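Local coordinates for 2-oxoglutarate-dependent dioxygenase DAO (Oryza sativa subsp. indica, PDB 6KUN), which probably catalyses the irreversible, iron- and 2-oxoglutarate-dependent oxidation of the auxin indole-3-acetic acid to inactive 2-oxoindole-3-acetic acid, thereby maintaining auxin homeostasis, at residues 4-10 / 33-39; 66-71 / 102-108; 254-258 / 273-278. All coordinates share one frame. Residue numbers count along the deposited sequence, not the author numbering.

Contact 1: 4-10 / 33-39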
loop_
_atom_site.group_PDB
_atom_site.type_symbol
_atom_site.label_atom_id
_atom_site.label_comp_id
_atom_site.label_asym_id
_atom_site.label_seq_id
_atom_site.Cartn_x
_atom_site.Cartn_y
_atom_site.Cartn_z
ATOM N N ILE B 4 -9.030 -5.078 17.543
ATOM C CA ILE B 4 -8.031 -4.316 18.288
ATOM C C ILE B 4 -8.478 -2.860 18.299
ATOM O O ILE B 4 -8.655 -2.276 17.219
ATOM C CB ILE B 4 -6.641 -4.458 17.647
ATOM C CG1 ILE B 4 -5.947 -5.731 18.145
ATOM C CG2 ILE B 4 -5.784 -3.250 17.958
ATOM C CD1 ILE B 4 -6.771 -6.979 17.973
ATOM N N PRO B 5 -8.631 -2.227 19.465
ATOM C CA PRO B 5 -9.145 -0.856 19.481
ATOM C C PRO B 5 -8.256 0.044 18.650
ATOM O O PRO B 5 -7.035 -0.149 18.603
ATOM C CB PRO B 5 -9.094 -0.448 20.964
ATOM C CG PRO B 5 -8.788 -1.660 21.710
ATOM C CD PRO B 5 -8.120 -2.628 20.784
ATOM N N ALA B 6 -8.889 1.036 18.013
ATOM C CA ALA B 6 -8.210 2.065 17.226
ATOM C C ALA B 6 -8.345 3.396 17.957
ATOM O O ALA B 6 -9.446 3.771 18.363
ATOM C CB ALA B 6 -8.801 2.159 15.811
ATOM N N ILE B 7 -7.222 4.084 18.134
ATOM C CA ILE B 7 -7.138 5.326 18.889
ATOM C C ILE B 7 -6.699 6.429 17.946
ATOM O O ILE B 7 -5.679 6.293 17.262
ATOM C CB ILE B 7 -6.140 5.205 20.071
ATOM C CG1 ILE B 7 -6.568 4.098 21.041
ATOM C CG2 ILE B 7 -5.991 6.547 20.811
ATOM C CD1 ILE B 7 -7.943 4.317 21.655
ATOM N N ASP B 8 -7.435 7.523 17.931
ATOM C CA ASP B 8 -7.048 8.678 17.118
ATOM C C ASP B 8 -6.268 9.658 17.990
ATOM O O ASP B 8 -6.819 10.229 18.942
ATOM C CB ASP B 8 -8.269 9.353 16.486
ATOM C CG ASP B 8 -7.887 10.515 15.595
ATOM O OD1 ASP B 8 -7.176 11.420 16.063
ATOM O OD2 ASP B 8 -8.281 10.516 14.415
ATOM N N LEU B 9 -4.987 9.846 17.662
ATOM C CA LEU B 9 -4.070 10.560 18.533
ATOM C C LEU B 9 -4.328 12.055 18.506
ATOM O O LEU B 9 -4.049 12.749 19.492
ATOM C CB LEU B 9 -2.618 10.331 18.103
ATOM C CG LEU B 9 -1.981 8.974 18.347
ATOM C CD1 LEU B 9 -0.511 8.947 17.858
ATOM C CD2 LEU B 9 -2.050 8.675 19.808
ATOM N N ARG B 10 -4.808 12.590 17.372
ATOM C CA ARG B 10 -5.169 14.004 17.347
ATOM C C ARG B 10 -6.355 14.239 18.281
ATOM O O ARG B 10 -6.418 15.241 18.997
ATOM C CB ARG B 10 -5.474 14.446 15.917
ATOM C CG ARG B 10 -4.576 13.795 14.859
ATOM C CD ARG B 10 -4.885 14.202 13.399
ATOM N NE ARG B 10 -5.873 13.325 12.760
ATOM C CZ ARG B 10 -5.783 12.845 11.515
ATOM N NH1 ARG B 10 -4.724 13.122 10.745
ATOM N NH2 ARG B 10 -6.737 12.052 11.052
ATOM N N CYS B 33 -2.384 -3.553 23.538
ATOM C CA CYS B 33 -2.214 -3.447 22.100
ATOM C C CYS B 33 -3.329 -2.571 21.553
ATOM O O CYS B 33 -4.472 -2.671 22.000
ATOM C CB CYS B 33 -2.284 -4.804 21.379
ATOM S SG CYS B 33 -1.987 -4.772 19.536
ATOM N N PHE B 34 -2.990 -1.685 20.635
ATOM C CA PHE B 34 -3.970 -0.831 19.989
ATOM C C PHE B 34 -3.395 -0.296 18.688
ATOM O O PHE B 34 -2.174 -0.278 18.484
ATOM C CB PHE B 34 -4.423 0.313 20.906
ATOM C CG PHE B 34 -3.325 1.244 21.378
ATOM C CD1 PHE B 34 -2.538 0.925 22.471
ATOM C CD2 PHE B 34 -3.132 2.484 20.775
ATOM C CE1 PHE B 34 -1.558 1.776 22.937
ATOM C CE2 PHE B 34 -2.109 3.357 21.261
ATOM C CZ PHE B 34 -1.345 2.990 22.330
ATOM N N ARG B 35 -4.298 0.134 17.809
ATOM C CA ARG B 35 -3.917 0.821 16.572
ATOM C C ARG B 35 -3.928 2.332 16.789
ATOM O O ARG B 35 -4.721 2.842 17.577
ATOM C CB ARG B 35 -4.863 0.475 15.430
ATOM C CG ARG B 35 -5.058 -0.993 15.166
ATOM C CD ARG B 35 -5.623 -1.233 13.756
ATOM N NE ARG B 35 -4.620 -1.836 12.869
ATOM C CZ ARG B 35 -4.603 -3.118 12.500
ATOM N NH1 ARG B 35 -5.545 -3.966 12.912
ATOM N NH2 ARG B 35 -3.643 -3.557 11.697
ATOM N N VAL B 36 -3.040 3.057 16.080
ATOM C CA VAL B 36 -3.072 4.526 16.113
ATOM C C VAL B 36 -3.312 5.073 14.717
ATOM O O VAL B 36 -2.594 4.719 13.765
ATOM C CB VAL B 36 -1.812 5.185 16.702
ATOM C CG1 VAL B 36 -1.758 4.997 18.198
ATOM C CG2 VAL B 36 -0.561 4.687 16.045
ATOM N N SER B 37 -4.323 5.938 14.607
ATOM C CA SER B 37 -4.498 6.831 13.469
ATOM C C SER B 37 -4.200 8.236 13.955
ATOM O O SER B 37 -3.908 8.468 15.139
ATOM C CB SER B 37 -5.925 6.756 12.949
ATOM O OG SER B 37 -6.793 7.190 14.000
ATOM N N GLY B 38 -4.327 9.197 13.034
ATOM C CA GLY B 38 -4.121 10.591 13.388
ATOM C C GLY B 38 -2.723 10.883 13.847
ATOM O O GLY B 38 -2.508 11.819 14.630
ATOM N N HIS B 39 -1.758 10.098 13.375
ATOM C CA HIS B 39 -0.386 10.143 13.842
ATOM C C HIS B 39 0.469 11.146 13.083
ATOM O O HIS B 39 1.612 11.408 13.493
ATOM C CB HIS B 39 0.208 8.739 13.692
ATOM C CG HIS B 39 -0.065 8.139 12.355
ATOM N ND1 HIS B 39 0.442 8.679 11.190
ATOM C CD2 HIS B 39 -0.874 7.120 11.981
ATOM C CE1 HIS B 39 0.007 7.972 10.159
ATOM N NE2 HIS B 39 -0.795 7.024 10.613
HETATM O O HOH W 1 -9.201 8.674 12.735
#
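Strands 6-8 and 33-37 run parallel, their short axes 39° apart and 4.6 Å at closest approach, with Ala6, Ile7 and Asp8 paired to Arg35, Val36 and Ser37. Four backbone hydrogen bonds alternate in direction: Arg35 N to Pro5 O (2.9 Å), Ile7 N to Arg35 O (2.8 Å), Ser37 N to Ile7 O (3.0 Å) and Leu9 N to Ser37 O (3.1 Å). On one face, Ile7 CG1 packs 3.8 Å from Phe34 CD2 under helix 18-30, the beta-alpha-beta crossover, while Leu9 CG meets Val36 CG1 at 4.0 Å beside helix 111-138. The face bearing Ala6, Asp8, Arg35 and Ser37 is mixed: Ile4 CG2 packs 3.7 Å from Arg35 CG, Arg35 NH2 bonds to Asp205 O, Asp8 OD1 accepts from Leu11 N, and a water joins Asp8 OD2 (2.7 Å) and Ser37 OG (3.1 Å). A CB on Gly38 (positive phi) would clash with Asp8 OD1. Backbone bonding thus fixes an edge strand's register; Ile7, Phe34 and Val36 are buried, the water-bridged side partly exposed.

Contact 2: 66-71 / 102-108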
loop_
_atom_site.group_PDB
_atom_site.type_symbol
_atom_site.label_atom_id
_atom_site.label_comp_id
_atom_site.label_asym_id
_atom_site.label_seq_id
_atom_site.Cartn_x
_atom_site.Cartn_y
_atom_site.Cartn_z
ATOM N N ARG B 66 28.477 -5.158 4.113
ATOM C CA ARG B 66 29.080 -3.857 4.385
ATOM C C ARG B 66 28.225 -2.988 5.311
ATOM O O ARG B 66 28.733 -1.999 5.859
ATOM C CB ARG B 66 29.340 -3.143 3.064
ATOM C CG ARG B 66 30.458 -3.827 2.237
ATOM C CD ARG B 66 31.044 -2.930 1.173
ATOM N NE ARG B 66 30.084 -2.571 0.132
ATOM C CZ ARG B 66 29.618 -3.412 -0.785
ATOM N NH1 ARG B 66 30.016 -4.682 -0.788
ATOM N NH2 ARG B 66 28.742 -2.991 -1.697
ATOM N N ASN B 67 26.967 -3.356 5.530
ATOM C CA ASN B 67 26.100 -2.615 6.429
ATOM C C ASN B 67 26.044 -3.209 7.817
ATOM O O ASN B 67 25.276 -2.729 8.652
ATOM C CB ASN B 67 24.694 -2.555 5.811
ATOM C CG ASN B 67 24.613 -1.497 4.749
ATOM O OD1 ASN B 67 25.038 -0.352 4.968
ATOM N ND2 ASN B 67 24.042 -1.850 3.594
ATOM N N ALA B 68 26.841 -4.234 8.090
ATOM C CA ALA B 68 26.914 -4.783 9.444
ATOM C C ALA B 68 27.882 -3.974 10.281
ATOM O O ALA B 68 28.980 -3.656 9.831
ATOM C CB ALA B 68 27.346 -6.247 9.412
ATOM N N ASP B 69 27.469 -3.637 11.499
ATOM C CA ASP B 69 28.321 -2.951 12.462
ATOM C C ASP B 69 28.727 -1.562 11.987
ATOM O O ASP B 69 29.817 -1.071 12.292
ATOM C CB ASP B 69 29.548 -3.812 12.774
ATOM C CG ASP B 69 29.164 -5.221 13.255
ATOM O OD1 ASP B 69 28.480 -5.343 14.303
ATOM O OD2 ASP B 69 29.529 -6.204 12.565
ATOM N N ILE B 70 27.843 -0.842 11.293
ATOM C CA ILE B 70 28.264 0.451 10.755
ATOM C C ILE B 70 28.362 1.476 11.864
ATOM O O ILE B 70 29.135 2.441 11.752
ATOM C CB ILE B 70 27.347 0.922 9.604
ATOM C CG1 ILE B 70 25.873 0.802 9.963
ATOM C CG2 ILE B 70 27.694 0.153 8.318
ATOM C CD1 ILE B 70 24.919 1.377 8.875
ATOM N N ILE B 71 27.572 1.329 12.926
ATOM C CA ILE B 71 27.866 1.989 14.206
ATOM C C ILE B 71 27.807 0.934 15.298
ATOM O O ILE B 71 27.185 -0.124 15.126
ATOM C CB ILE B 71 26.892 3.148 14.539
ATOM C CG1 ILE B 71 25.477 2.633 14.747
ATOM C CG2 ILE B 71 26.872 4.191 13.456
ATOM C CD1 ILE B 71 24.511 3.687 15.207
ATOM N N ALA B 102 24.851 9.123 11.966
ATOM C CA ALA B 102 25.996 8.315 11.536
ATOM C C ALA B 102 25.554 7.014 10.900
ATOM O O ALA B 102 26.175 6.538 9.938
ATOM C CB ALA B 102 26.915 8.044 12.730
ATOM N N PHE B 103 24.506 6.406 11.425
ATOM C CA PHE B 103 23.938 5.208 10.808
ATOM C C PHE B 103 23.555 5.480 9.354
ATOM O O PHE B 103 23.982 4.756 8.446
ATOM C CB PHE B 103 22.726 4.730 11.627
ATOM C CG PHE B 103 22.085 3.453 11.129
ATOM C CD1 PHE B 103 21.038 3.493 10.226
ATOM C CD2 PHE B 103 22.478 2.238 11.610
ATOM C CE1 PHE B 103 20.451 2.323 9.798
ATOM C CE2 PHE B 103 21.900 1.067 11.164
ATOM C CZ PHE B 103 20.867 1.120 10.259
ATOM N N CYS B 104 22.760 6.530 9.122
ATOM C CA CYS B 104 22.282 6.793 7.757
ATOM C C CYS B 104 23.411 7.280 6.860
ATOM O O CYS B 104 23.392 7.022 5.663
ATOM C CB CYS B 104 21.134 7.794 7.796
ATOM S SG CYS B 104 19.669 7.084 8.740
ATOM N N ALA B 105 24.397 7.970 7.422
ATOM C CA ALA B 105 25.527 8.427 6.619
ATOM C C ALA B 105 26.387 7.247 6.175
ATOM O O ALA B 105 26.990 7.294 5.098
ATOM C CB ALA B 105 26.353 9.442 7.402
ATOM N N ARG B 106 26.384 6.160 6.966
ATOM C CA ARG B 106 27.251 5.023 6.742
ATOM C C ARG B 106 26.595 3.859 6.043
ATOM O O ARG B 106 27.290 2.920 5.650
ATOM C CB ARG B 106 27.842 4.548 8.062
ATOM C CG ARG B 106 28.739 5.584 8.673
ATOM C CD ARG B 106 29.399 5.051 9.936
ATOM N NE ARG B 106 29.847 6.162 10.774
ATOM C CZ ARG B 106 30.333 6.043 12.010
ATOM N NH1 ARG B 106 30.449 4.859 12.579
ATOM N NH2 ARG B 106 30.672 7.122 12.664
ATOM N N LEU B 107 25.292 3.898 5.845
ATOM C CA LEU B 107 24.634 2.850 5.080
ATOM C C LEU B 107 25.185 2.797 3.670
ATOM O O LEU B 107 25.329 3.825 3.004
ATOM C CB LEU B 107 23.133 3.098 5.012
ATOM C CG LEU B 107 22.310 2.701 6.219
ATOM C CD1 LEU B 107 20.922 3.311 6.010
ATOM C CD2 LEU B 107 22.212 1.211 6.359
ATOM N N ASP B 108 25.463 1.602 3.205
ATOM C CA ASP B 108 25.820 1.416 1.800
ATOM C C ASP B 108 24.513 1.305 0.988
ATOM O O ASP B 108 23.916 0.235 0.877
ATOM C CB ASP B 108 26.685 0.180 1.638
ATOM C CG ASP B 108 27.111 -0.020 0.213
ATOM O OD1 ASP B 108 26.833 0.854 -0.645
ATOM O OD2 ASP B 108 27.739 -1.061 -0.031
HETATM O O HOH W 2 28.424 0.502 4.654
#
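Arg66 leans toward Asp108 and forms a salt bridge, NH2 to OD2 at 2.7 Å; NE also lies 2.8 Å from that OD2, though both hydrogen bonds are weak in angle. The guanidinium has a second acidic partner in Asp62. A water bonded to Arg66 O (2.8 Å) and Arg106 O (2.9 Å) spans the two backbones. Asn67 uses its side-chain amide much as a strand uses its backbone: OD1 accepts from Asp108 N at 2.7 Å, while ND2 makes a weak, long bond of 3.4 Å to Asp108 O. The chain then bulges away through Ala68 and Asp69 and returns at Ile70, whose side chain makes the largest apolar contribution, with 97 Å² of the residue covered. Its CD1 sits over the Phe103 ring in a CH-pi contact, 4.0 Å from the centroid, and 3.7 Å from Leu107 CD2, while its carbonyl O accepts a hydrogen bond from Arg106 NH1 at 2.9 Å. Ile71 completes the seam, with CG2 3.9 Å from Ala102 CB and 3.7 Å from Arg106 NH1, over one face of the guanidinium. Asn67 and Phe103 also touch strand 86-92, through Phe89 and Leu91. This is peripheral loop-on-helix packing, away from the annotated sites: the loop between helix 61-66 and strand 75-77 lies against the C-terminal end of helix 97-106.

Contact 3: 254-258 / 273-278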
loop_
_atom_site.group_PDB
_atom_site.type_symbol
_atom_site.label_atom_id
_atom_site.label_comp_id
_atom_site.label_asym_id
_atom_site.label_seq_id
_atom_site.Cartn_x
_atom_site.Cartn_y
_atom_site.Cartn_z
ATOM N N ASP B 254 18.714 7.039 32.420
ATOM C CA ASP B 254 19.509 6.488 33.527
ATOM C C ASP B 254 19.277 4.988 33.713
ATOM O O ASP B 254 19.802 4.399 34.648
ATOM C CB ASP B 254 19.233 7.261 34.835
ATOM C CG ASP B 254 17.807 7.064 35.402
ATOM O OD1 ASP B 254 17.058 6.163 34.962
ATOM O OD2 ASP B 254 17.439 7.826 36.333
ATOM N N ASP B 255 18.517 4.361 32.825
ATOM C CA ASP B 255 18.274 2.927 32.780
ATOM C C ASP B 255 17.468 2.380 33.958
ATOM O O ASP B 255 17.271 1.154 34.050
ATOM C CB ASP B 255 19.561 2.126 32.674
ATOM C CG ASP B 255 19.378 0.806 31.932
ATOM O OD1 ASP B 255 18.758 0.810 30.849
ATOM O OD2 ASP B 255 19.863 -0.235 32.415
ATOM N N THR B 256 16.931 3.220 34.826
ATOM C CA THR B 256 16.209 2.689 35.972
ATOM C C THR B 256 14.709 2.598 35.716
ATOM O O THR B 256 14.084 3.591 35.351
ATOM C CB THR B 256 16.435 3.553 37.222
ATOM O OG1 THR B 256 17.777 3.406 37.646
ATOM C CG2 THR B 256 15.508 3.136 38.348
ATOM N N VAL B 257 14.139 1.428 36.010
ATOM C CA VAL B 257 12.705 1.194 35.887
ATOM C C VAL B 257 12.090 1.276 37.275
ATOM O O VAL B 257 12.299 0.387 38.115
ATOM C CB VAL B 257 12.415 -0.159 35.223
ATOM C CG1 VAL B 257 10.910 -0.341 35.073
ATOM C CG2 VAL B 257 13.128 -0.265 33.873
ATOM N N SER B 258 11.293 2.326 37.520
ATOM C CA SER B 258 10.581 2.461 38.785
ATOM C C SER B 258 9.252 3.175 38.585
ATOM O O SER B 258 9.198 4.260 38.014
ATOM C CB SER B 258 11.426 3.244 39.809
ATOM O OG SER B 258 10.745 3.251 41.063
ATOM N N ARG B 273 10.125 -4.366 42.490
ATOM C CA ARG B 273 11.266 -3.590 42.961
ATOM C C ARG B 273 11.817 -2.774 41.797
ATOM O O ARG B 273 11.624 -3.121 40.621
ATOM C CB ARG B 273 12.347 -4.514 43.547
ATOM C CG ARG B 273 13.281 -5.128 42.554
ATOM C CD ARG B 273 14.058 -6.299 43.174
ATOM N NE ARG B 273 13.170 -7.378 43.593
ATOM C CZ ARG B 273 13.490 -8.669 43.583
ATOM N NH1 ARG B 273 14.684 -9.057 43.162
ATOM N NH2 ARG B 273 12.606 -9.568 43.974
ATOM N N GLU B 274 12.507 -1.684 42.133
ATOM C CA GLU B 274 13.247 -0.929 41.126
ATOM C C GLU B 274 14.330 -1.827 40.527
ATOM O O GLU B 274 14.924 -2.651 41.235
ATOM C CB GLU B 274 13.881 0.325 41.722
ATOM C CG GLU B 274 12.884 1.323 42.298
ATOM C CD GLU B 274 13.539 2.595 42.808
ATOM O OE1 GLU B 274 14.785 2.669 42.853
ATOM O OE2 GLU B 274 12.797 3.520 43.182
ATOM N N PHE B 275 14.556 -1.688 39.210
ATOM C CA PHE B 275 15.570 -2.456 38.523
ATOM C C PHE B 275 16.134 -1.663 37.350
ATOM O O PHE B 275 15.526 -0.708 36.835
ATOM C CB PHE B 275 15.048 -3.842 38.097
ATOM C CG PHE B 275 13.896 -3.806 37.105
ATOM C CD1 PHE B 275 12.579 -3.732 37.555
ATOM C CD2 PHE B 275 14.131 -3.881 35.753
ATOM C CE1 PHE B 275 11.534 -3.702 36.650
ATOM C CE2 PHE B 275 13.102 -3.865 34.838
ATOM C CZ PHE B 275 11.812 -3.763 35.289
ATOM N N LYS B 276 17.349 -2.076 36.941
ATOM C CA LYS B 276 17.989 -1.552 35.749
ATOM C C LYS B 276 17.520 -2.349 34.537
ATOM O O LYS B 276 17.596 -3.589 34.526
ATOM C CB LYS B 276 19.514 -1.667 35.867
ATOM C CG LYS B 276 20.118 -0.786 36.976
ATOM C CD LYS B 276 20.017 0.710 36.644
ATOM C CE LYS B 276 21.010 1.540 37.460
ATOM N NZ LYS B 276 22.411 1.000 37.394
ATOM N N TYR B 277 17.088 -1.631 33.499
ATOM C CA TYR B 277 16.582 -2.281 32.299
ATOM C C TYR B 277 17.601 -3.255 31.708
ATOM O O TYR B 277 17.263 -4.405 31.361
ATOM C CB TYR B 277 16.206 -1.213 31.276
ATOM C CG TYR B 277 15.808 -1.800 29.955
ATOM C CD1 TYR B 277 14.710 -2.636 29.874
ATOM C CD2 TYR B 277 16.517 -1.520 28.783
ATOM C CE1 TYR B 277 14.332 -3.192 28.682
ATOM C CE2 TYR B 277 16.128 -2.055 27.587
ATOM C CZ TYR B 277 15.043 -2.899 27.527
ATOM O OH TYR B 277 14.641 -3.453 26.323
ATOM N N ASP B 278 18.852 -2.813 31.634
ATOM C CA ASP B 278 19.941 -3.667 31.182
ATOM C C ASP B 278 19.941 -4.990 31.941
ATOM O O ASP B 278 19.999 -6.060 31.335
ATOM C CB ASP B 278 21.286 -2.958 31.356
ATOM C CG ASP B 278 22.414 -3.665 30.632
ATOM O OD1 ASP B 278 22.395 -3.695 29.383
ATOM O OD2 ASP B 278 23.321 -4.192 31.310
HETATM O O HOH W 3 10.313 -1.480 38.884
#
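Val257 and Phe275 form an antiparallel hydrogen-bonded pair, with a short, straight bond from Val257 N to Phe275 O at 2.7 Å and a longer one from Phe275 N to Val257 O at 3.3 Å. Next to it, Asp255 meets the start of helix 277-287: its backbone O accepts from Tyr277 N at 2.8 Å and its carboxylate OD2 from Asp278 N at 2.9 Å. Two amides at the helix N terminus are thereby satisfied by one residue distant in sequence. Ser258 OG donates to Glu274 OE2 (3.0 Å), and a water bridges Val257 O (2.8 Å) and Arg273 O (2.7 Å). An Asx turn, Thr256 N to Asp254 OD1 at 2.9 Å, shapes the entry to the first strand. Packing follows the pairing: Val257 CB lies over the Phe275 ring, 3.8 Å from its centroid, and both side chains face helix 217-222, whereas Thr256 and Lys276 occupy the other face. Tyr277 CB lies 4.1 Å from Val257 CG2; the Tyr277 side chain comes within about 4 Å of bound indole-3-acetic acid, and its OH is hydrogen-bonded to Ser176 OG. The chemistry therefore couples a short hairpin-like pairing to the helix start, setting Tyr277 beside the auxin site.

Read from the N terminus, the three contacts come in series, none enclosing or crossing another. Contact 1 closes first, across 22 residues that include helix 18-30, and adds the N-terminal strand to the edge of the eight-stranded sheet. Contact 2 closes a 30-residue excursion through strands 75-77 and 86-92, at the far side of the chain's centre, about 33 Å from contact 1 between centres. The chain then builds the jelly-roll core with its predicted iron ligands before contact 3 closes a 14-residue loop without helix or strand, next to the auxin pocket. No two contacts touch, the nearest atoms of any pair being at least about 15 Å apart.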